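PDB 3KG4: uncharacterized protein from Mannheimia succiniciproducens, which processes pre-crRNA as the metal-independent endoribonuclease Cas5d of a CRISPR system that defends against viruses and other mobile genetic elements. Local coordinates for residues V32-A37 with G189-D194; Y59-I64 with D113-I118. All coordinates share one frame; numbering follows the deposited sequence.

In the fold
Both contacts are largely buried and reach the same antiparallel sheet, but they hold it differently. Contact 2 is strand pairing within the sheet, between neighbours 51-60 and 114-124; its chemistry is backbone hydrogen bonds flanked by apolar side chains, with waters taking over where the strands part. Contact 1 sets the start of helix 35-45 against 186-195, an outermost strand of this chain, through methyl groups, a proline and one Ser-Asp bond. The centres of contact 1 and contact 2 are about 14 Å apart. The two meet where Val32 packs against Val60, Ile64 and the Tyr116 hydroxyl. In sequence, both segments of contact 2 fall between the two segments of contact 1.

Contact 1: V32-A37 with G189-D194; sequences VITPSA and GWMLHD
The N-terminal turn of helix 35-45 rests on a bulged edge strand, with Pro35 and Ser36 set against His193 and Asp194. Ser36 OG donates to Asp194 OD2 at 2.9 Å. It meets that oxygen from above the carboxylate plane, 62° out of it, while Asp194 OD1 is engaged in a salt bridge with Arg39, one turn along the same helix. The carboxylate therefore clasps the helix through two of its residues. The Pro35 and His193 side chains run roughly perpendicular, Pro35 CB 3.7 Å from His193 ND1. The far ring nitrogen, NE2, is hydrogen-bonded to Pro218 O, and Phe220 meets the imidazole edge-to-face, which should fix its rotation. Thr34 is the N-cap: OG1, turned between its own backbone N and carbonyl carbon (chi1 54°), accepts from Ala37 N at 3.0 Å. The same rotation leaves its methyl CG2 3.6 Å from Met191 CE. Met191 bends at chi3, which brings that methyl close to Val32 O, and its SD lies 3.8 Å from Val32 CG2. On the first turn itself, Leu192 CD2 touches Ser36 CB at 4.0 Å. Leu192 O is buried without a polar partner in the model, with Pro35 CD 3.5 Å away. His193 and Asp194 both face His204 on strand 203-211. The arrangement thus joins a threonine-capped helix N-terminus to a classic beta bulge, docking the helix that follows the first ferredoxin-like strand of this Cas5 protein on 186-195, the strand at the far end of the sheet from 164-167.

Contact 2: Y59-I64 with D113-I118; sequences YVLKPI and DVAYVI
Backbone hydrogen bonds join Tyr59 to Val117 as an antiparallel hydrogen-bonded pair: Tyr59 N donates to Val117 O at 2.8 Å, and Val117 N donates back to Tyr59 O. A third bond runs from Leu61 N to Ala115 O at 3.0 Å. Between them Val60 and Tyr116 form the non-hydrogen-bonded pair, where Tyr116 CA brings its hydrogen to Tyr59 O in a 3.1 Å CA-H...O contact. Where the strands diverge, one water accepts from both Lys62 N and Ala115 N, replacing direct pairing. Another links Lys62 NZ, at 2.8 Å, to Val114 O. The lysine chain, bent at chi3, runs alongside segment 113-118 with CD 3.2 Å from Asp113 O; the Asp113 carboxylate is instead salt-bridged to Arg65.

Apolar contacts line both faces of the sheet. On the face of Tyr59, the CD2 corner of the phenol ring comes 3.6 Å from Val117 CB, the side chains crossing at a slant, and Val117 O approaches the rim of the ring, nearly in plane. The phenol OH is hydrogen-bonded to Glu119. Leu61 CD1 continues this face, touching Ala115 CB at 4.0 Å and reaching Val117 CG2. On the face of Val60, Val60 and Tyr116 run alongside each other in the same direction, CG2 to CD1 at 4.1 Å; the Tyr116 ring presents its edge to Tyr59 O. Strand 7-13 flanks 114-124 on its other side and 164-167 lies beyond it, which gives the 4-1-3-2 order of the ferredoxin-like fold of RAMP proteins, in which this contact pairs the second and third strands.

Contact 1: V32-A37 with G189-D194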
ATOM      1  N   VAL A  32      -8.030   0.579  -6.365  1.00 19.94           N
ATOM      2  CA  VAL A  32      -7.106  -0.157  -5.501  1.00 19.32           C
ATOM      3  C   VAL A  32      -6.229   0.858  -4.760  1.00 19.99           C
ATOM      4  O   VAL A  32      -6.164   2.051  -5.093  1.00 18.74           O
ATOM      5  CB  VAL A  32      -6.158  -1.081  -6.328  1.00 18.20           C
ATOM      6  CG1 VAL A  32      -6.984  -2.111  -7.226  1.00 19.38           C
ATOM      7  CG2 VAL A  32      -5.253  -0.249  -7.245  1.00 21.12           C
ATOM      8  N   ILE A  33      -5.498   0.337  -3.789  1.00 19.09           N
ATOM      9  CA  ILE A  33      -4.515   1.120  -3.078  1.00 19.95           C
ATOM     10  C   ILE A  33      -3.387   1.661  -3.979  1.00 20.83           C
ATOM     11  O   ILE A  33      -2.899   0.986  -4.907  1.00 20.79           O
ATOM     12  CB  ILE A  33      -3.968   0.276  -1.860  1.00 18.32           C
ATOM     13  CG1 ILE A  33      -3.109   1.154  -0.940  1.00 20.21           C
ATOM     14  CG2 ILE A  33      -3.143  -0.892  -2.379  1.00 18.90           C
ATOM     15  CD1 ILE A  33      -2.878   0.569   0.453  1.00 23.47           C
ATOM     16  N   THR A  34      -3.013   2.915  -3.733  1.00 21.15           N
ATOM     17  CA  THR A  34      -1.925   3.555  -4.406  1.00 22.31           C
ATOM     18  C   THR A  34      -0.620   3.174  -3.723  1.00 23.14           C
ATOM     19  O   THR A  34      -0.632   2.813  -2.546  1.00 24.15           O
ATOM     20  CB  THR A  34      -2.065   5.095  -4.333  1.00 22.35           C
ATOM     21  OG1 THR A  34      -2.204   5.487  -2.947  1.00 22.09           O
ATOM     22  CG2 THR A  34      -3.327   5.568  -5.135  1.00 21.78           C
ATOM     23  N   PRO A  35       0.516   3.275  -4.449  1.00 23.74           N
ATOM     24  CA  PRO A  35       1.831   3.124  -3.852  1.00 23.97           C
ATOM     25  C   PRO A  35       1.991   4.108  -2.681  1.00 24.24           C
ATOM     26  O   PRO A  35       2.529   3.754  -1.648  1.00 21.60           O
ATOM     27  CB  PRO A  35       2.764   3.508  -4.992  1.00 25.41           C
ATOM     28  CG  PRO A  35       1.946   3.074  -6.267  1.00 25.59           C
ATOM     29  CD  PRO A  35       0.566   3.404  -5.921  1.00 24.52           C
ATOM     30  N   SER A  36       1.504   5.343  -2.882  1.00 24.74           N
ATOM     31  CA  SER A  36       1.542   6.409  -1.876  1.00 25.44           C
ATOM     32  C   SER A  36       0.907   5.970  -0.551  1.00 24.45           C
ATOM     33  O   SER A  36       1.528   6.071   0.524  1.00 24.74           O
ATOM     34  CB  SER A  36       0.829   7.654  -2.442  1.00 27.00           C
ATOM     35  OG  SER A  36       1.096   8.772  -1.635  1.00 31.06           O
ATOM     36  N   ALA A  37      -0.300   5.430  -0.611  1.00 23.00           N
ATOM     37  CA  ALA A  37      -0.984   4.948   0.593  1.00 23.36           C
ATOM     38  C   ALA A  37      -0.304   3.737   1.225  1.00 23.74           C
ATOM     39  O   ALA A  37      -0.285   3.581   2.481  1.00 23.26           O
ATOM     40  CB  ALA A  37      -2.491   4.635   0.316  1.00 22.66           C
ATOM     41  N   GLY A 189      -5.591   2.108 -15.514  1.00 25.08           N
ATOM     42  CA  GLY A 189      -5.401   3.476 -16.012  1.00 24.57           C
ATOM     43  C   GLY A 189      -4.332   4.217 -15.200  1.00 24.08           C
ATOM     44  O   GLY A 189      -3.538   3.614 -14.466  1.00 24.15           O
ATOM     45  N   TRP A 190      -4.316   5.530 -15.343  1.00 23.28           N
ATOM     46  CA  TRP A 190      -3.294   6.355 -14.704  1.00 23.33           C
ATOM     47  C   TRP A 190      -3.663   6.573 -13.239  1.00 22.70           C
ATOM     48  O   TRP A 190      -4.809   6.864 -12.918  1.00 22.73           O
ATOM     49  CB  TRP A 190      -3.166   7.670 -15.452  1.00 22.94           C
ATOM     50  CG  TRP A 190      -2.628   7.493 -16.811  1.00 22.34           C
ATOM     51  CD1 TRP A 190      -3.320   7.570 -18.005  1.00 23.50           C
ATOM     52  CD2 TRP A 190      -1.285   7.181 -17.150  1.00 22.94           C
ATOM     53  NE1 TRP A 190      -2.454   7.296 -19.064  1.00 22.65           N
ATOM     54  CE2 TRP A 190      -1.213   7.064 -18.559  1.00 20.37           C
ATOM     55  CE3 TRP A 190      -0.113   7.005 -16.402  1.00 20.53           C
ATOM     56  CZ2 TRP A 190      -0.034   6.803 -19.207  1.00 23.75           C
ATOM     57  CZ3 TRP A 190       1.035   6.728 -17.041  1.00 23.86           C
ATOM     58  CH2 TRP A 190       1.079   6.630 -18.443  1.00 25.24           C
ATOM     59  N   MET A 191      -2.722   6.344 -12.346  1.00 22.57           N
ATOM     60  CA  MET A 191      -3.026   6.432 -10.914  1.00 22.80           C
ATOM     61  C   MET A 191      -1.864   7.161 -10.291  1.00 23.31           C
ATOM     62  O   MET A 191      -0.737   7.057 -10.773  1.00 24.03           O
ATOM     63  CB  MET A 191      -3.103   5.038 -10.247  1.00 22.41           C
ATOM     64  CG  MET A 191      -4.310   4.157 -10.580  1.00 22.48           C
ATOM     65  SD  MET A 191      -4.591   2.662  -9.557  1.00 12.59           S
ATOM     66  CE  MET A 191      -4.413   3.441  -7.852  1.00 19.11           C
ATOM     67  N   LEU A 192      -2.124   7.850  -9.182  1.00 23.33           N
ATOM     68  CA  LEU A 192      -1.055   8.454  -8.413  1.00 23.77           C
ATOM     69  C   LEU A 192      -0.060   7.400  -8.015  1.00 22.94           C
ATOM     70  O   LEU A 192      -0.478   6.359  -7.517  1.00 22.19           O
ATOM     71  CB  LEU A 192      -1.649   9.058  -7.140  1.00 25.25           C
ATOM     72  CG  LEU A 192      -0.615   9.790  -6.282  1.00 28.18           C
ATOM     73  CD1 LEU A 192      -0.266  11.091  -7.025  1.00 28.58           C
ATOM     74  CD2 LEU A 192      -1.236  10.038  -4.888  1.00 31.15           C
ATOM     75  N   HIS A 193       1.228   7.640  -8.294  1.00 23.14           N
ATOM     76  CA  HIS A 193       2.305   6.831  -7.773  1.00 23.61           C
ATOM     77  C   HIS A 193       2.657   7.437  -6.375  1.00 26.01           C
ATOM     78  O   HIS A 193       2.517   6.792  -5.337  1.00 25.05           O
ATOM     79  CB  HIS A 193       3.494   6.885  -8.710  1.00 22.74           C
ATOM     80  CG  HIS A 193       4.587   5.904  -8.401  1.00 25.00           C
ATOM     81  ND1 HIS A 193       4.947   5.561  -7.114  1.00 28.01           N
ATOM     82  CD2 HIS A 193       5.417   5.211  -9.214  1.00 25.76           C
ATOM     83  CE1 HIS A 193       5.923   4.670  -7.146  1.00 28.64           C
ATOM     84  NE2 HIS A 193       6.240   4.449  -8.410  1.00 29.53           N
ATOM     85  N   ASP A 194       3.110   8.676  -6.358  1.00 28.31           N
ATOM     86  CA  ASP A 194       3.378   9.361  -5.073  1.00 30.63           C
ATOM     87  C   ASP A 194       3.542  10.852  -5.327  1.00 32.95           C
ATOM     88  O   ASP A 194       3.529  11.277  -6.462  1.00 29.95           O
ATOM     89  CB  ASP A 194       4.653   8.777  -4.410  1.00 31.79           C
ATOM     90  CG  ASP A 194       4.508   8.549  -2.891  1.00 33.39           C
ATOM     91  OD1 ASP A 194       5.054   7.510  -2.404  1.00 32.53           O
ATOM     92  OD2 ASP A 194       3.847   9.391  -2.202  1.00 33.99           O
TER

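Contact 2: Y59-I64 with D113-I118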
ATOM      1  N   TYR A  59      -0.544  -6.815  -4.460  1.00 23.60           N
ATOM      2  CA  TYR A  59      -1.453  -7.911  -4.742  1.00 24.79           C
ATOM      3  C   TYR A  59      -2.851  -7.545  -4.310  1.00 23.81           C
ATOM      4  O   TYR A  59      -3.071  -7.211  -3.146  1.00 24.23           O
ATOM      5  CB  TYR A  59      -1.049  -9.157  -3.975  1.00 24.50           C
ATOM      6  CG  TYR A  59       0.312  -9.691  -4.285  1.00 27.97           C
ATOM      7  CD1 TYR A  59       0.488 -10.788  -5.131  1.00 30.72           C
ATOM      8  CD2 TYR A  59       1.445  -9.097  -3.739  1.00 28.96           C
ATOM      9  CE1 TYR A  59       1.785 -11.297  -5.372  1.00 32.11           C
ATOM     10  CE2 TYR A  59       2.708  -9.568  -3.998  1.00 30.85           C
ATOM     11  CZ  TYR A  59       2.881 -10.684  -4.785  1.00 31.08           C
ATOM     12  OH  TYR A  59       4.181 -11.123  -4.978  1.00 34.47           O
ATOM     13  N   VAL A  60      -3.803  -7.646  -5.227  1.00 23.06           N
ATOM     14  CA  VAL A  60      -5.187  -7.299  -4.972  1.00 23.95           C
ATOM     15  C   VAL A  60      -5.983  -8.569  -4.808  1.00 25.82           C
ATOM     16  O   VAL A  60      -6.133  -9.331  -5.771  1.00 26.01           O
ATOM     17  CB  VAL A  60      -5.817  -6.506  -6.132  1.00 22.79           C
ATOM     18  CG1 VAL A  60      -7.253  -6.182  -5.807  1.00 24.33           C
ATOM     19  CG2 VAL A  60      -5.042  -5.259  -6.376  1.00 23.96           C
ATOM     20  N   LEU A  61      -6.534  -8.762  -3.608  1.00 26.17           N
ATOM     21  CA  LEU A  61      -7.075 -10.064  -3.174  1.00 28.18           C
ATOM     22  C   LEU A  61      -8.584 -10.192  -3.294  1.00 29.19           C
ATOM     23  O   LEU A  61      -9.106 -11.300  -3.406  1.00 29.92           O
ATOM     24  CB  LEU A  61      -6.671 -10.331  -1.714  1.00 27.82           C
ATOM     25  CG  LEU A  61      -5.174 -10.299  -1.441  1.00 28.78           C
ATOM     26  CD1 LEU A  61      -4.895 -10.601   0.029  1.00 30.10           C
ATOM     27  CD2 LEU A  61      -4.483 -11.302  -2.362  1.00 31.46           C
ATOM     28  N   LYS A  62      -9.302  -9.073  -3.260  1.00 28.76           N
ATOM     29  CA  LYS A  62     -10.731  -9.125  -3.188  1.00 29.78           C
ATOM     30  C   LYS A  62     -11.377  -8.316  -4.318  1.00 29.67           C
ATOM     31  O   LYS A  62     -10.792  -7.365  -4.801  1.00 28.73           O
ATOM     32  CB  LYS A  62     -11.194  -8.633  -1.824  1.00 29.96           C
ATOM     33  CG  LYS A  62     -10.976  -9.652  -0.707  1.00 34.26           C
ATOM     34  CD  LYS A  62     -11.564  -9.154   0.585  1.00 39.10           C
ATOM     35  CE  LYS A  62     -12.120 -10.274   1.446  1.00 41.15           C
ATOM     36  NZ  LYS A  62     -12.458  -9.783   2.827  1.00 42.18           N
ATOM     37  N   PRO A  63     -12.565  -8.740  -4.768  1.00 30.70           N
ATOM     38  CA  PRO A  63     -13.230  -8.052  -5.862  1.00 31.53           C
ATOM     39  C   PRO A  63     -13.419  -6.565  -5.558  1.00 30.29           C
ATOM     40  O   PRO A  63     -13.657  -6.192  -4.427  1.00 30.15           O
ATOM     41  CB  PRO A  63     -14.591  -8.767  -5.969  1.00 31.50           C
ATOM     42  CG  PRO A  63     -14.434 -10.019  -5.182  1.00 33.26           C
ATOM     43  CD  PRO A  63     -13.443  -9.732  -4.131  1.00 31.32           C
ATOM     44  N   ILE A  64     -13.190  -5.754  -6.585  1.00 30.68           N
ATOM     45  CA  ILE A  64     -13.303  -4.307  -6.539  1.00 29.82           C
ATOM     46  C   ILE A  64     -14.782  -3.917  -6.445  1.00 30.33           C
ATOM     47  O   ILE A  64     -15.553  -4.152  -7.389  1.00 30.18           O
ATOM     48  CB  ILE A  64     -12.584  -3.684  -7.774  1.00 29.99           C
ATOM     49  CG1 ILE A  64     -11.113  -4.129  -7.784  1.00 30.77           C
ATOM     50  CG2 ILE A  64     -12.664  -2.131  -7.744  1.00 26.17           C
ATOM     51  CD1 ILE A  64     -10.304  -3.746  -9.006  1.00 30.88           C
ATOM     52  N   ASP A 113     -14.680  -3.804   1.591  1.00 30.37           N
ATOM     53  CA  ASP A 113     -14.148  -5.158   1.833  1.00 31.39           C
ATOM     54  C   ASP A 113     -12.888  -5.443   1.018  1.00 29.45           C
ATOM     55  O   ASP A 113     -12.889  -6.241   0.078  1.00 30.18           O
ATOM     56  CB  ASP A 113     -15.199  -6.231   1.576  1.00 32.42           C
ATOM     57  CG  ASP A 113     -16.359  -6.170   2.565  1.00 37.78           C
ATOM     58  OD1 ASP A 113     -16.144  -5.908   3.788  1.00 43.05           O
ATOM     59  OD2 ASP A 113     -17.493  -6.425   2.104  1.00 45.22           O
ATOM     60  N   VAL A 114     -11.818  -4.764   1.377  1.00 27.32           N
ATOM     61  CA  VAL A 114     -10.600  -4.830   0.621  1.00 26.79           C
ATOM     62  C   VAL A 114      -9.579  -5.671   1.382  1.00 27.21           C
ATOM     63  O   VAL A 114      -9.623  -5.743   2.617  1.00 27.09           O
ATOM     64  CB  VAL A 114      -9.954  -3.424   0.413  1.00 27.09           C
ATOM     65  CG1 VAL A 114     -10.867  -2.505  -0.355  1.00 25.14           C
ATOM     66  CG2 VAL A 114      -9.573  -2.774   1.745  1.00 25.35           C
ATOM     67  N   ALA A 115      -8.641  -6.218   0.628  1.00 26.03           N
ATOM     68  CA  ALA A 115      -7.438  -6.825   1.173  1.00 25.86           C
ATOM     69  C   ALA A 115      -6.351  -6.854   0.133  1.00 24.82           C
ATOM     70  O   ALA A 115      -6.586  -7.192  -1.046  1.00 24.80           O
ATOM     71  CB  ALA A 115      -7.741  -8.234   1.667  1.00 24.73           C
ATOM     72  N   TYR A 116      -5.145  -6.542   0.578  1.00 23.80           N
ATOM     73  CA  TYR A 116      -3.996  -6.517  -0.293  1.00 23.09           C
ATOM     74  C   TYR A 116      -2.795  -7.198   0.349  1.00 24.01           C
ATOM     75  O   TYR A 116      -2.742  -7.339   1.568  1.00 24.21           O
ATOM     76  CB  TYR A 116      -3.589  -5.090  -0.645  1.00 21.84           C
ATOM     77  CG  TYR A 116      -4.753  -4.193  -1.063  1.00 22.53           C
ATOM     78  CD1 TYR A 116      -5.225  -4.190  -2.378  1.00 21.84           C
ATOM     79  CD2 TYR A 116      -5.383  -3.363  -0.149  1.00 22.72           C
ATOM     80  CE1 TYR A 116      -6.279  -3.411  -2.735  1.00 18.65           C
ATOM     81  CE2 TYR A 116      -6.467  -2.562  -0.535  1.00 22.34           C
ATOM     82  CZ  TYR A 116      -6.883  -2.579  -1.828  1.00 20.60           C
ATOM     83  OH  TYR A 116      -7.964  -1.814  -2.232  1.00 22.06           O
ATOM     84  N   VAL A 117      -1.822  -7.529  -0.483  1.00 24.69           N
ATOM     85  CA  VAL A 117      -0.444  -7.699  -0.021  1.00 25.82           C
ATOM     86  C   VAL A 117       0.391  -6.609  -0.638  1.00 25.04           C
ATOM     87  O   VAL A 117       0.328  -6.351  -1.870  1.00 25.94           O
ATOM     88  CB  VAL A 117       0.167  -9.088  -0.385  1.00 26.41           C
ATOM     89  CG1 VAL A 117       1.586  -9.204   0.171  1.00 26.51           C
ATOM     90  CG2 VAL A 117      -0.706 -10.154   0.201  1.00 28.34           C
ATOM     91  N   ILE A 118       1.181  -5.969   0.219  1.00 24.88           N
ATOM     92  CA  ILE A 118       2.161  -4.968  -0.179  1.00 24.93           C
ATOM     93  C   ILE A 118       3.536  -5.582  -0.105  1.00 25.28           C
ATOM     94  O   ILE A 118       3.947  -6.090   0.966  1.00 25.16           O
ATOM     95  CB  ILE A 118       2.141  -3.788   0.787  1.00 24.34           C
ATOM     96  CG1 ILE A 118       0.732  -3.196   0.873  1.00 26.39           C
ATOM     97  CG2 ILE A 118       3.220  -2.773   0.404  1.00 23.41           C
ATOM     98  CD1 ILE A 118       0.090  -2.903  -0.491  1.00 29.69           C
TER
HETATM   99  O   HOH W   1      -8.947  -5.936  -2.336  1.00 24.84           O
HETATM  100  O   HOH W   2     -11.563  -7.324   3.745  1.00 34.41           O
HETATM  101  O   HOH W   3     -14.573  -7.093  -2.001  1.00 29.88           O